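Local structure of cystathionine beta-lyases/cystathionine gamma-synthases (5X5H) at residues V61-T66 with R249-L254; S81-T86 with Y111-T116; D87-I92 with L146-T151; S131-V136 with I162-K167; Q189-G194 with L216-D221. The protein probably catalyses the pyridoxal-phosphate-dependent formation of L,L-cystathionine from O-succinyl-L-homoserine and L-cysteine, the cystathionine gamma-synthase step of methionine biosynthesis. All coordinates share one frame; numbering follows the deposited sequence.

Contact 1. Residues V61-T66 with R249-L254; sequences VALEQT and RGLKTL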
# COMPACT_ATOMS: atom_id res chain seq x y z
N VAL A 61 -13.32 7.90 -7.19
CA VAL A 61 -14.76 8.24 -7.32
C VAL A 61 -15.56 7.62 -6.19
O VAL A 61 -16.48 8.25 -5.64
CB VAL A 61 -15.28 7.84 -8.71
CG1 VAL A 61 -16.80 7.96 -8.74
CG2 VAL A 61 -14.66 8.75 -9.73
N ALA A 62 -15.19 6.44 -5.71
CA ALA A 62 -15.88 5.84 -4.54
C ALA A 62 -15.82 6.74 -3.33
O ALA A 62 -16.83 6.98 -2.63
CB ALA A 62 -15.40 4.42 -4.25
N LEU A 63 -14.63 7.26 -3.06
CA LEU A 63 -14.46 8.23 -1.97
C LEU A 63 -15.29 9.50 -2.13
O LEU A 63 -16.04 9.91 -1.20
CB LEU A 63 -13.01 8.58 -1.79
CG LEU A 63 -12.70 9.73 -0.82
CD1 LEU A 63 -13.15 9.45 0.61
CD2 LEU A 63 -11.28 10.13 -0.92
N GLU A 64 -15.21 10.06 -3.31
CA GLU A 64 -15.95 11.27 -3.66
C GLU A 64 -17.41 11.14 -3.46
O GLU A 64 -18.11 11.98 -2.83
CB GLU A 64 -15.71 11.61 -5.16
CG GLU A 64 -14.29 12.09 -5.41
CD GLU A 64 -13.93 12.36 -6.88
OE1 GLU A 64 -14.67 11.85 -7.80
OE2 GLU A 64 -12.89 13.02 -7.15
N GLN A 65 -17.99 10.02 -3.89
CA GLN A 65 -19.42 9.78 -3.78
C GLN A 65 -19.84 9.58 -2.36
O GLN A 65 -20.95 9.92 -1.96
CB GLN A 65 -19.82 8.60 -4.68
CG GLN A 65 -19.67 8.92 -6.16
CD GLN A 65 -20.56 9.99 -6.64
OE1 GLN A 65 -20.15 11.11 -7.03
NE2 GLN A 65 -21.85 9.73 -6.50
N THR A 66 -18.99 9.00 -1.52
CA THR A 66 -19.26 8.75 -0.15
C THR A 66 -19.36 10.11 0.57
O THR A 66 -20.31 10.40 1.28
CB THR A 66 -18.26 7.86 0.53
OG1 THR A 66 -18.08 6.63 -0.16
CG2 THR A 66 -18.70 7.52 1.93
N ARG A 249 -11.50 4.17 3.92
CA ARG A 249 -11.47 3.20 5.00
C ARG A 249 -11.68 3.85 6.38
O ARG A 249 -12.45 3.42 7.18
CB ARG A 249 -10.14 2.42 4.94
CG ARG A 249 -10.05 1.27 6.00
CD ARG A 249 -8.66 0.71 6.01
NE ARG A 249 -8.50 -0.61 6.53
CZ ARG A 249 -8.01 -0.99 7.73
NH1 ARG A 249 -7.75 -0.08 8.66
NH2 ARG A 249 -7.73 -2.23 7.93
N GLY A 250 -10.92 4.94 6.57
CA GLY A 250 -11.10 5.68 7.78
C GLY A 250 -12.49 6.22 7.95
O GLY A 250 -13.05 6.27 9.08
N LEU A 251 -13.08 6.74 6.87
CA LEU A 251 -14.41 7.34 6.91
C LEU A 251 -15.52 6.36 7.40
O LEU A 251 -16.53 6.79 7.98
CB LEU A 251 -14.70 7.92 5.53
CG LEU A 251 -16.01 8.57 5.28
CD1 LEU A 251 -16.30 9.71 6.34
CD2 LEU A 251 -16.03 9.05 3.85
N LYS A 252 -15.25 5.07 7.22
CA LYS A 252 -16.23 4.07 7.67
C LYS A 252 -16.50 4.10 9.16
O LYS A 252 -17.52 3.58 9.64
CB LYS A 252 -15.83 2.68 7.18
CG LYS A 252 -15.80 2.54 5.68
CD LYS A 252 -15.39 1.12 5.25
CE LYS A 252 -15.36 1.09 3.73
NZ LYS A 252 -15.04 -0.34 3.25
N THR A 253 -15.58 4.66 9.96
CA THR A 253 -15.73 4.78 11.42
C THR A 253 -15.94 6.25 11.89
O THR A 253 -15.86 6.48 13.08
CB THR A 253 -14.54 4.17 12.18
OG1 THR A 253 -13.28 4.75 11.77
CG2 THR A 253 -14.51 2.68 11.98
N LEU A 254 -16.24 7.16 10.98
CA LEU A 254 -16.38 8.57 11.39
C LEU A 254 -17.40 8.79 12.49
O LEU A 254 -17.08 9.46 13.49
CB LEU A 254 -16.63 9.46 10.19
CG LEU A 254 -16.84 10.96 10.53
CD1 LEU A 254 -15.63 11.60 11.18
CD2 LEU A 254 -17.18 11.74 9.27
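T66 and L251 meet through aliphatic carbons, and the flat groups that bear on this contact are two peptide carbonyls behind them, those of A62 and G250. The A62 plane is approached on opposite faces by two donors of one residue, T66 N and T66 OG1; the hydroxyl lies 2.8 Å from A62 O and is tilted 31° from the plane. G250 O also takes two bonds from T253, by its N and its OG1, but both arrive over the same face, with T253 OG1 at 3.1 Å from G250 O.

The first arrangement prepares the touching surface. Because T66 OG1 sits beside its own backbone N (chi1 -54°) and folds back on the preceding helical turn, the methyl CG2 is the branch presented to helix 241-251. T66 CG2 lies 3.6 Å from L251 CD2, and the two side chains lie alongside one another and point opposite ways. L63, three residues earlier, adds a looser touch to the same leucine methyl, with L63 CD1 4.4 Å from L251 CD2. The backbones remain well separated, 8.7 Å between T66 CA and L251 CA.

The packing extends along both helices: L251 also rests on V67 and L70 of helix 58-70, and L63 on A244, T247 and A248 of helix 241-251. Beyond it, R249 forms a salt bridge with D211 of the second subunit, and R257 bonds to both G250 O and T253 OG1.

No hydrogen bond joins the two segments. The T66 hydroxyl is spent inside its own helix, which implies that buried methyl packing, not directional bonding, holds these segments together.

Contact 2. Residues S81-T86 with Y111-T116; sequences SGMAAT and YRLIDT. With PLP (pyridoxal-5'-phosphate), chain B.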
# COMPACT_ATOMS: atom_id res chain seq x y z
N SER A 81 -4.80 17.47 -1.24
CA SER A 81 -4.72 18.05 0.12
C SER A 81 -5.89 18.99 0.21
O SER A 81 -6.51 19.42 -0.75
CB SER A 81 -3.37 18.72 0.39
OG SER A 81 -3.29 19.90 -0.49
N GLY A 82 -6.20 19.36 1.45
CA GLY A 82 -7.15 20.45 1.74
C GLY A 82 -6.73 21.75 1.08
O GLY A 82 -7.57 22.46 0.45
N MET A 83 -5.45 22.09 1.17
CA MET A 83 -4.96 23.25 0.48
C MET A 83 -5.12 23.23 -0.98
O MET A 83 -5.48 24.22 -1.63
CB MET A 83 -3.51 23.50 0.81
CG MET A 83 -3.24 24.02 2.22
SD MET A 83 -4.21 25.47 2.74
CE MET A 83 -4.12 26.47 1.27
N ALA A 84 -4.89 22.08 -1.62
CA ALA A 84 -5.03 22.05 -3.09
C ALA A 84 -6.46 22.16 -3.49
O ALA A 84 -6.82 22.78 -4.53
CB ALA A 84 -4.51 20.72 -3.66
N ALA A 85 -7.38 21.58 -2.71
CA ALA A 85 -8.83 21.70 -2.94
C ALA A 85 -9.23 23.19 -2.84
O ALA A 85 -10.05 23.69 -3.60
CB ALA A 85 -9.58 20.85 -1.93
N THR A 86 -8.67 23.89 -1.83
CA THR A 86 -8.97 25.34 -1.62
C THR A 86 -8.46 26.09 -2.85
O THR A 86 -9.19 26.95 -3.39
CB THR A 86 -8.28 25.82 -0.34
OG1 THR A 86 -8.83 25.11 0.81
CG2 THR A 86 -8.49 27.31 -0.09
N TYR A 111 -5.26 31.69 4.68
CA TYR A 111 -4.85 33.08 4.67
C TYR A 111 -3.57 33.34 3.84
O TYR A 111 -3.58 34.25 3.00
CB TYR A 111 -4.58 33.56 6.16
CG TYR A 111 -3.93 34.99 6.17
CD1 TYR A 111 -4.70 36.05 5.83
CD2 TYR A 111 -2.59 35.14 6.38
CE1 TYR A 111 -4.10 37.35 5.73
CE2 TYR A 111 -2.01 36.39 6.29
CZ TYR A 111 -2.79 37.43 6.01
OH TYR A 111 -2.12 38.72 5.88
N ARG A 112 -2.58 32.51 3.97
CA ARG A 112 -1.32 32.61 3.25
C ARG A 112 -1.60 32.48 1.78
O ARG A 112 -1.07 33.21 0.95
CB ARG A 112 -0.28 31.64 3.73
CG ARG A 112 1.04 31.63 2.94
CD ARG A 112 2.03 30.66 3.53
NE ARG A 112 1.28 29.45 3.97
CZ ARG A 112 1.63 28.17 3.84
NH1 ARG A 112 2.79 27.80 3.27
NH2 ARG A 112 0.81 27.24 4.29
N LEU A 113 -2.45 31.55 1.41
CA LEU A 113 -2.75 31.41 -0.02
C LEU A 113 -3.38 32.64 -0.60
O LEU A 113 -2.98 33.08 -1.67
CB LEU A 113 -3.70 30.19 -0.21
CG LEU A 113 -4.05 29.76 -1.67
CD1 LEU A 113 -2.86 29.44 -2.50
CD2 LEU A 113 -5.04 28.58 -1.64
N ILE A 114 -4.36 33.20 0.08
CA ILE A 114 -4.98 34.45 -0.40
C ILE A 114 -3.97 35.61 -0.46
O ILE A 114 -3.84 36.28 -1.47
CB ILE A 114 -6.15 34.81 0.49
CG1 ILE A 114 -7.24 33.72 0.35
CG2 ILE A 114 -6.59 36.25 0.09
CD1 ILE A 114 -8.30 33.79 1.43
N ASP A 115 -3.31 35.77 0.67
CA ASP A 115 -2.56 37.00 0.88
C ASP A 115 -1.23 36.98 0.13
O ASP A 115 -0.81 38.05 -0.33
CB ASP A 115 -2.30 37.21 2.33
CG ASP A 115 -1.46 38.52 2.57
OD1 ASP A 115 -2.03 39.60 2.39
OD2 ASP A 115 -0.28 38.42 2.91
N THR A 116 -0.53 35.85 0.01
CA THR A 116 0.72 35.78 -0.74
C THR A 116 0.51 35.50 -2.20
O THR A 116 1.08 36.16 -3.07
CB THR A 116 1.69 34.75 -0.08
OG1 THR A 116 2.11 35.20 1.22
CG2 THR A 116 2.93 34.55 -0.96
N1 PLP B . -8.72 23.93 6.65
C2 PLP B . -8.62 23.66 7.93
C2A PLP B . -9.73 24.14 8.80
C3 PLP B . -7.65 22.84 8.38
O3 PLP B . -7.52 22.49 9.70
C4 PLP B . -6.67 22.32 7.51
C4A PLP B . -5.61 21.44 8.04
C5 PLP B . -6.68 22.75 6.17
C6 PLP B . -7.75 23.54 5.79
C5A PLP B . -5.61 22.37 5.14
O4P PLP B . -5.71 20.96 4.75
P PLP B . -4.42 20.14 4.34
O1P PLP B . -3.46 20.19 5.52
O2P PLP B . -5.05 18.80 4.06
O3P PLP B . -3.84 20.78 3.08
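M83 reaches L113 by folding: its CG lies beside the backbone N (chi1 -72°), and further bends at chi2 (-51°) and chi3 bring the terminal methyl to helix 108-118. M83 CE then lies 3.7 Å from L113 CD2 and 4.0 Å from L113 CB. T86, almost one turn on, adds its methyl, T86 CG2 standing 4.0 Å from L113 CD2, while its hydroxyl bonds back to G82 O from above the carbonyl plane.

The same helix start holds the cofactor phosphate. G82 N donates to PLP O2P at 2.9 Å, and M83 N to PLP O3P at 2.8 Å in a nearly straight bond (165°). M83 thus serves both sides, since its CG also passes 3.4 Å from PLP O3P. S81 is the N-cap, its OG accepting from A84 N at 2.9 Å; the helix dipole would probably favour the phosphate's negative charge here.

S81 OG also bonds to G236 O of the third subunit, whose Y52 and R54 bind the cofactor too. Within the chain, helix 108-118 packs against helix 82-93, where L113 also touches D87 and F90. I114 reaches strand 99-103 at I100 and L102, while A85 and T86 turn to L199 of strand 197-201.

Contact 3. Residues D87-I92 with L146-T151; sequences DILFRI and LIWVET
F90 leads from helix 82-93 toward L146 and W148 of strand 144-150. CB leaves the helix to one side of the strand, but with CG set beside the backbone N and anti to the carbonyl carbon, the ring reaches across to it. Along the ring, F90 CD1 is the first atom to make contact, 3.7 Å from L146 CD2, the two side chains lying nearly perpendicular. Next comes F90 CE1, which stands 3.6 Å above the plane of the W148 indole, offset toward its rim and equally near CE3 and CZ3. The pair is T-shaped, the edge of F90 meeting a face of W148, with 5.2 Å between the centroid of the F90 ring and that of the W148 six-membered ring and 74° between the planes. On its other flank F90 CE2 lies 3.5 Å from I114 CG1, and F118 adds a further edge-to-face pair with the F90 ring.

L89 completes the interface: L89 CD2 touches W148 CZ3 at 4.1 Å, approaching the indole obliquely. Away from the strand, R91 NH1 and D87 OD2 form a salt bridge of 3.2 Å, and both residues pair reciprocally with R91 and D87 of the third subunit.

The helix and strand axes run nearly antiparallel, at 159°, and approach to 11.0 Å, the layered packing of an alpha/beta domain. E150, at the end of this strand, belongs to the PLP pocket; W148 is about 7 Å from the cofactor by its side chain. This is the helix-on-sheet layer of the large, cofactor-binding domain of fold-type I PLP enzymes.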
# COMPACT_ATOMS: atom_id res chain seq x y z
N ASP A 87 -7.26 25.84 -3.29
CA ASP A 87 -6.71 26.52 -4.43
C ASP A 87 -7.55 26.34 -5.68
O ASP A 87 -7.84 27.29 -6.41
CB ASP A 87 -5.30 26.00 -4.64
CG ASP A 87 -4.63 26.61 -5.82
OD1 ASP A 87 -4.32 27.85 -5.74
OD2 ASP A 87 -4.27 25.93 -6.86
N ILE A 88 -7.98 25.13 -5.94
CA ILE A 88 -8.85 24.86 -7.10
C ILE A 88 -10.16 25.58 -6.95
O ILE A 88 -10.61 26.21 -7.94
CB ILE A 88 -9.12 23.33 -7.24
CG1 ILE A 88 -7.86 22.56 -7.63
CG2 ILE A 88 -10.20 23.09 -8.29
CD1 ILE A 88 -7.18 22.99 -8.90
N LEU A 89 -10.80 25.58 -5.78
CA LEU A 89 -12.07 26.26 -5.65
C LEU A 89 -11.87 27.75 -5.85
O LEU A 89 -12.66 28.43 -6.56
CB LEU A 89 -12.74 25.91 -4.29
CG LEU A 89 -14.17 25.95 -3.96
CD1 LEU A 89 -15.07 25.51 -5.07
CD2 LEU A 89 -14.28 25.31 -2.59
N PHE A 90 -10.81 28.34 -5.36
CA PHE A 90 -10.48 29.73 -5.54
C PHE A 90 -10.38 30.03 -7.05
O PHE A 90 -10.84 31.09 -7.56
CB PHE A 90 -9.18 30.22 -4.88
CG PHE A 90 -9.21 30.41 -3.40
CD1 PHE A 90 -10.32 30.29 -2.60
CD2 PHE A 90 -8.01 30.62 -2.78
CE1 PHE A 90 -10.24 30.46 -1.18
CE2 PHE A 90 -7.94 30.80 -1.40
CZ PHE A 90 -9.05 30.74 -0.66
N ARG A 91 -9.69 29.17 -7.82
CA ARG A 91 -9.44 29.41 -9.23
C ARG A 91 -10.66 29.28 -10.03
O ARG A 91 -10.66 29.85 -11.14
CB ARG A 91 -8.27 28.48 -9.69
CG ARG A 91 -6.99 28.95 -9.05
CD ARG A 91 -5.99 27.81 -9.12
NE ARG A 91 -5.34 27.89 -10.40
CZ ARG A 91 -4.39 27.07 -10.82
NH1 ARG A 91 -4.00 26.09 -10.05
NH2 ARG A 91 -3.75 27.36 -11.92
N ILE A 92 -11.63 28.52 -9.61
CA ILE A 92 -12.92 28.40 -10.31
C ILE A 92 -13.77 29.67 -10.06
O ILE A 92 -14.34 30.26 -10.96
CB ILE A 92 -13.67 27.17 -9.85
CG1 ILE A 92 -12.93 25.95 -10.40
CG2 ILE A 92 -15.12 27.17 -10.32
CD1 ILE A 92 -13.37 24.68 -9.75
N LEU A 146 -16.85 35.66 -3.49
CA LEU A 146 -16.64 34.56 -2.52
C LEU A 146 -16.70 35.11 -1.12
O LEU A 146 -15.96 36.07 -0.80
CB LEU A 146 -15.27 33.95 -2.82
CG LEU A 146 -14.90 32.73 -1.97
CD1 LEU A 146 -15.90 31.61 -1.98
CD2 LEU A 146 -13.50 32.27 -2.48
N ILE A 147 -17.46 34.46 -0.30
CA ILE A 147 -17.39 34.63 1.19
C ILE A 147 -16.89 33.26 1.72
O ILE A 147 -17.55 32.23 1.46
CB ILE A 147 -18.75 34.97 1.77
CG1 ILE A 147 -19.32 36.24 1.07
CG2 ILE A 147 -18.68 35.17 3.31
CD1 ILE A 147 -20.72 36.55 1.52
N TRP A 148 -15.76 33.27 2.39
CA TRP A 148 -15.10 32.08 2.89
C TRP A 148 -15.30 31.97 4.39
O TRP A 148 -14.83 32.87 5.13
CB TRP A 148 -13.62 32.13 2.57
CG TRP A 148 -12.95 30.82 2.87
CD1 TRP A 148 -12.32 30.44 4.02
CD2 TRP A 148 -12.88 29.72 1.96
NE1 TRP A 148 -11.82 29.15 3.87
CE2 TRP A 148 -12.20 28.70 2.63
CE3 TRP A 148 -13.30 29.54 0.63
CZ2 TRP A 148 -11.89 27.49 1.98
CZ3 TRP A 148 -13.01 28.29 -0.01
CH2 TRP A 148 -12.29 27.31 0.69
N VAL A 149 -16.01 30.95 4.83
CA VAL A 149 -16.34 30.81 6.24
C VAL A 149 -15.71 29.51 6.77
O VAL A 149 -15.93 28.44 6.12
CB VAL A 149 -17.86 30.82 6.45
CG1 VAL A 149 -18.26 30.30 7.82
CG2 VAL A 149 -18.37 32.30 6.23
N GLU A 150 -15.07 29.49 7.90
CA GLU A 150 -14.73 28.30 8.65
C GLU A 150 -15.55 28.33 9.88
O GLU A 150 -15.55 29.35 10.59
CB GLU A 150 -13.34 28.28 9.17
CG GLU A 150 -12.32 27.96 8.29
CD GLU A 150 -10.95 27.99 8.95
OE1 GLU A 150 -10.72 27.76 10.16
OE2 GLU A 150 -10.03 28.15 8.17
N THR A 151 -16.26 27.28 10.30
CA THR A 151 -16.93 27.27 11.58
C THR A 151 -17.05 25.85 12.11
O THR A 151 -17.58 24.99 11.40
CB THR A 151 -18.29 27.99 11.48
OG1 THR A 151 -18.91 28.05 12.76
CG2 THR A 151 -19.31 27.41 10.55

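Contact 4. Residues S131-V136 with I162-K167; sequences SVVEEV and IEAVAK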
# COMPACT_ATOMS: atom_id res chain seq x y z
N SER A 131 -18.59 36.11 12.62
CA SER A 131 -19.60 35.93 13.63
C SER A 131 -20.55 37.11 13.77
O SER A 131 -21.57 36.98 14.42
CB SER A 131 -18.90 35.74 14.94
OG SER A 131 -17.97 34.63 14.97
N VAL A 132 -20.19 38.27 13.18
CA VAL A 132 -21.05 39.47 13.17
C VAL A 132 -21.61 39.58 11.75
O VAL A 132 -20.86 40.02 10.85
CB VAL A 132 -20.26 40.71 13.53
CG1 VAL A 132 -21.21 41.92 13.75
CG2 VAL A 132 -19.48 40.51 14.82
N VAL A 133 -22.89 39.21 11.62
CA VAL A 133 -23.50 39.17 10.29
C VAL A 133 -23.42 40.54 9.63
O VAL A 133 -23.09 40.63 8.44
CB VAL A 133 -24.90 38.64 10.32
CG1 VAL A 133 -25.54 38.65 8.95
CG2 VAL A 133 -24.98 37.26 10.95
N GLU A 134 -23.67 41.64 10.36
CA GLU A 134 -23.56 42.95 9.76
C GLU A 134 -22.18 43.32 9.22
O GLU A 134 -22.03 44.04 8.22
CB GLU A 134 -24.06 44.02 10.77
CG GLU A 134 -25.56 43.96 10.97
CD GLU A 134 -26.40 44.22 9.70
OE1 GLU A 134 -26.04 45.05 8.83
OE2 GLU A 134 -27.45 43.54 9.58
N GLU A 135 -21.13 42.81 9.81
CA GLU A 135 -19.79 43.06 9.32
C GLU A 135 -19.59 42.39 7.96
O GLU A 135 -18.92 42.90 7.07
CB GLU A 135 -18.64 42.61 10.23
CG GLU A 135 -18.34 43.51 11.43
CD GLU A 135 -17.09 43.11 12.16
OE1 GLU A 135 -16.01 42.66 11.61
OE2 GLU A 135 -17.24 43.21 13.37
N VAL A 136 -20.08 41.14 7.87
CA VAL A 136 -20.00 40.44 6.55
C VAL A 136 -20.80 41.26 5.50
O VAL A 136 -20.28 41.52 4.40
CB VAL A 136 -20.52 38.99 6.66
CG1 VAL A 136 -20.46 38.25 5.33
CG2 VAL A 136 -19.69 38.26 7.67
N ILE A 162 -24.26 30.06 9.61
CA ILE A 162 -24.16 29.76 8.16
C ILE A 162 -25.41 30.26 7.38
O ILE A 162 -25.25 30.85 6.32
CB ILE A 162 -23.94 28.25 7.95
CG1 ILE A 162 -22.61 27.82 8.52
CG2 ILE A 162 -23.94 27.91 6.46
CD1 ILE A 162 -22.47 26.33 8.77
N GLU A 163 -26.59 29.98 7.90
CA GLU A 163 -27.85 30.30 7.21
C GLU A 163 -27.92 31.83 7.08
O GLU A 163 -28.30 32.35 6.03
CB GLU A 163 -29.03 29.72 7.99
CG GLU A 163 -30.35 29.95 7.24
CD GLU A 163 -31.54 29.37 7.97
OE1 GLU A 163 -31.38 28.59 8.94
OE2 GLU A 163 -32.66 29.63 7.52
N ALA A 164 -27.54 32.56 8.13
CA ALA A 164 -27.61 33.97 8.05
C ALA A 164 -26.67 34.59 7.03
O ALA A 164 -27.04 35.51 6.33
CB ALA A 164 -27.35 34.61 9.38
N VAL A 165 -25.42 34.11 6.95
CA VAL A 165 -24.52 34.55 5.99
C VAL A 165 -24.92 34.13 4.59
O VAL A 165 -24.78 34.95 3.70
CB VAL A 165 -23.05 34.09 6.35
CG1 VAL A 165 -22.12 34.30 5.21
CG2 VAL A 165 -22.60 34.73 7.68
N ALA A 166 -25.46 32.93 4.43
CA ALA A 166 -25.97 32.54 3.09
C ALA A 166 -27.05 33.49 2.58
O ALA A 166 -27.02 33.83 1.40
CB ALA A 166 -26.50 31.16 3.14
N LYS A 167 -27.97 33.88 3.46
CA LYS A 167 -28.99 34.87 3.07
C LYS A 167 -28.40 36.14 2.50
O LYS A 167 -28.96 36.80 1.58
CB LYS A 167 -29.92 35.25 4.23
CG LYS A 167 -30.89 34.15 4.65
CD LYS A 167 -31.79 34.62 5.84
CE LYS A 167 -32.55 33.52 6.60
NZ LYS A 167 -33.08 32.50 5.66
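V133 and V136 face A164 and V165 across two neighbouring helices whose backbones come close, V133 CA to V165 CA being 6.4 Å. Both are connecting helices of beta-alpha-beta crossovers: helix 133-139 links parallel strands 124-128 and 144-150, and helix 162-167 links 144-150 to 175-179. The short side chains at the interface, an alanine among three valines, are consistent with this nearness. V133 puts CG1 anti to its backbone N (chi1 178°), which turns the other branch, CG2, to the partner helix, 3.9 Å from A164 CB.

Deeper in, V136 and V165 make a looser pair, V136 CG1 to V165 CG1 at 4.3 Å. Both also touch I147 of strand 144-150, which shows that the two helices lie over the same part of the sheet. V133 and V136 additionally rest on L168. No hydrogen bond joins the segments; the contact is wholly apolar, more sheltered at the V136-V165 end than at V133.

S131 OG bonds to I159 O, tying the start of one helix to the loop before the other; E135 OE1 to D129 N and A164 N to D161 OD1 are bonds local to each helix start. On the second helix, K167 NZ reaches back one turn to E163 OE2, a weak salt bridge of 3.4 Å.

Contact 5. Residues Q189-G194 with L216-D221; sequences QPLKLG and LVVTND
The apolar part of the contact rests on L191 of the 3-10 segment, which meets V218 and T219 through its CD1. With CG beside the backbone N (chi1 -58°), the side chain extends to the strand, where L191 CD1 lies 4.2 Å from V218 CG2. The same methyl stands 4.3 Å from T219 CA, so it rests on the strand backbone as T219's own side chain points away.

Among polar groups, N220 borders the same methyl with its side chain. No hydrogen bond crosses between the segments; each has its own. D221 N donates to T219 OG1 at 3.0 Å and 167°, an ST turn that closes the strand end; T219 OG1 bonds to H196 O as well. D221 is then the N-cap of helix 222-235, its OD1 taking weak bonds from E223 N and M224 N. In the other segment K192 N bonds to Q189 O at 2.9 Å and L193 N to P190 O at 3.0 Å, the 3-10 spacing, and K192 NZ meets Q189 OE1 from above the amide plane.

A magnesium ion is bound beside this contact, at a site formed around E71 and L191; the leucine side chain is about 3 Å from the ion, but as a hydrocarbon it is not a donor to it.

Strand 215-219 lies between 75-79 and 197-201, antiparallel to both; V218 pairs with V198 through the backbone, and its side chain packs on V67 of helix 58-70. The loop carrying L191 leads from helix 184-187 into strand 197-201.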
# COMPACT_ATOMS: atom_id res chain seq x y z
N GLN A 189 -23.84 20.19 8.31
CA GLN A 189 -24.03 20.02 6.89
C GLN A 189 -24.36 21.38 6.26
O GLN A 189 -25.53 21.73 6.07
CB GLN A 189 -25.10 18.95 6.60
CG GLN A 189 -24.76 17.58 7.12
CD GLN A 189 -25.86 16.59 7.01
OE1 GLN A 189 -26.96 16.84 7.51
NE2 GLN A 189 -25.58 15.40 6.46
N PRO A 190 -23.33 22.15 5.98
CA PRO A 190 -23.56 23.54 5.49
C PRO A 190 -24.38 23.66 4.25
O PRO A 190 -25.04 24.70 4.05
CB PRO A 190 -22.17 24.11 5.29
CG PRO A 190 -21.33 23.26 6.19
CD PRO A 190 -21.93 21.86 6.20
N LEU A 191 -24.39 22.71 3.34
CA LEU A 191 -25.26 22.84 2.15
C LEU A 191 -26.70 22.93 2.54
O LEU A 191 -27.44 23.63 1.85
CB LEU A 191 -25.03 21.72 1.14
CG LEU A 191 -23.66 21.54 0.56
CD1 LEU A 191 -23.63 20.24 -0.26
CD2 LEU A 191 -23.16 22.76 -0.16
N LYS A 192 -27.06 22.30 3.62
CA LYS A 192 -28.51 22.31 4.08
C LYS A 192 -28.86 23.68 4.67
O LYS A 192 -30.07 23.99 4.87
CB LYS A 192 -28.74 21.19 5.05
CG LYS A 192 -28.43 19.81 4.41
CD LYS A 192 -28.89 18.68 5.23
CE LYS A 192 -28.51 17.38 4.58
NZ LYS A 192 -28.98 16.32 5.51
N LEU A 193 -27.88 24.54 4.90
CA LEU A 193 -28.13 25.86 5.47
C LEU A 193 -27.85 26.92 4.46
O LEU A 193 -27.81 28.09 4.82
CB LEU A 193 -27.30 26.00 6.71
CG LEU A 193 -27.41 25.02 7.83
CD1 LEU A 193 -26.33 25.17 8.90
CD2 LEU A 193 -28.78 25.07 8.44
N GLY A 194 -27.58 26.60 3.20
CA GLY A 194 -27.43 27.52 2.19
C GLY A 194 -26.09 27.81 1.61
O GLY A 194 -25.90 28.60 0.68
N LEU A 216 -11.31 17.58 -0.28
CA LEU A 216 -12.48 17.23 -1.00
C LEU A 216 -13.42 18.39 -1.03
O LEU A 216 -13.53 19.11 -0.03
CB LEU A 216 -13.08 15.99 -0.40
CG LEU A 216 -13.81 14.95 -1.34
CD1 LEU A 216 -13.64 13.57 -0.86
CD2 LEU A 216 -15.26 15.33 -1.60
N VAL A 217 -14.12 18.60 -2.14
CA VAL A 217 -15.12 19.66 -2.33
C VAL A 217 -16.41 19.02 -2.70
O VAL A 217 -16.42 18.15 -3.60
CB VAL A 217 -14.70 20.65 -3.38
CG1 VAL A 217 -15.76 21.75 -3.52
CG2 VAL A 217 -13.37 21.27 -3.08
N VAL A 218 -17.52 19.44 -2.04
CA VAL A 218 -18.81 18.95 -2.37
C VAL A 218 -19.78 20.12 -2.74
O VAL A 218 -19.59 21.27 -2.26
CB VAL A 218 -19.45 18.09 -1.31
CG1 VAL A 218 -18.60 16.84 -0.98
CG2 VAL A 218 -19.69 18.87 -0.07
N THR A 219 -20.77 19.82 -3.57
CA THR A 219 -21.74 20.80 -4.03
C THR A 219 -22.95 20.13 -4.55
O THR A 219 -22.90 18.99 -4.92
CB THR A 219 -21.04 21.63 -5.08
OG1 THR A 219 -21.90 22.76 -5.54
CG2 THR A 219 -20.66 20.94 -6.34
N ASN A 220 -24.04 20.92 -4.68
CA ASN A 220 -25.20 20.54 -5.48
C ASN A 220 -25.29 21.19 -6.79
O ASN A 220 -26.26 20.91 -7.58
CB ASN A 220 -26.51 20.70 -4.69
CG ASN A 220 -26.65 19.72 -3.55
OD1 ASN A 220 -26.88 20.11 -2.35
ND2 ASN A 220 -26.61 18.50 -3.89
N ASP A 221 -24.32 22.04 -7.15
CA ASP A 221 -24.29 22.76 -8.45
C ASP A 221 -23.59 21.99 -9.51
O ASP A 221 -22.38 21.80 -9.47
CB ASP A 221 -23.72 24.13 -8.24
CG ASP A 221 -23.60 24.98 -9.52
OD1 ASP A 221 -23.81 24.54 -10.62
OD2 ASP A 221 -23.32 26.16 -9.36

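Overall arrangement
From the N terminus, contact 1 opens first, on helix 58-70, and closes last, on helix 241-251, so the other four nest in its loop. Contact 2 opens at the start of helix 82-93 and contact 3 on its later turns; contact 2 closes on helix 108-118 before contact 3 closes on strand 144-150, so the two cross. Contact 4 opens before contact 3 closes, crosses it, and closes on helix 162-167, tying two crossover helices on that side of the sheet. Contact 5 follows in series, joining the loop before strand 197-201 to strand 215-219. It meets contact 1 through L63 and L216, contact 2 through A85, contact 3 through L89, and contact 4 through L193 and G194.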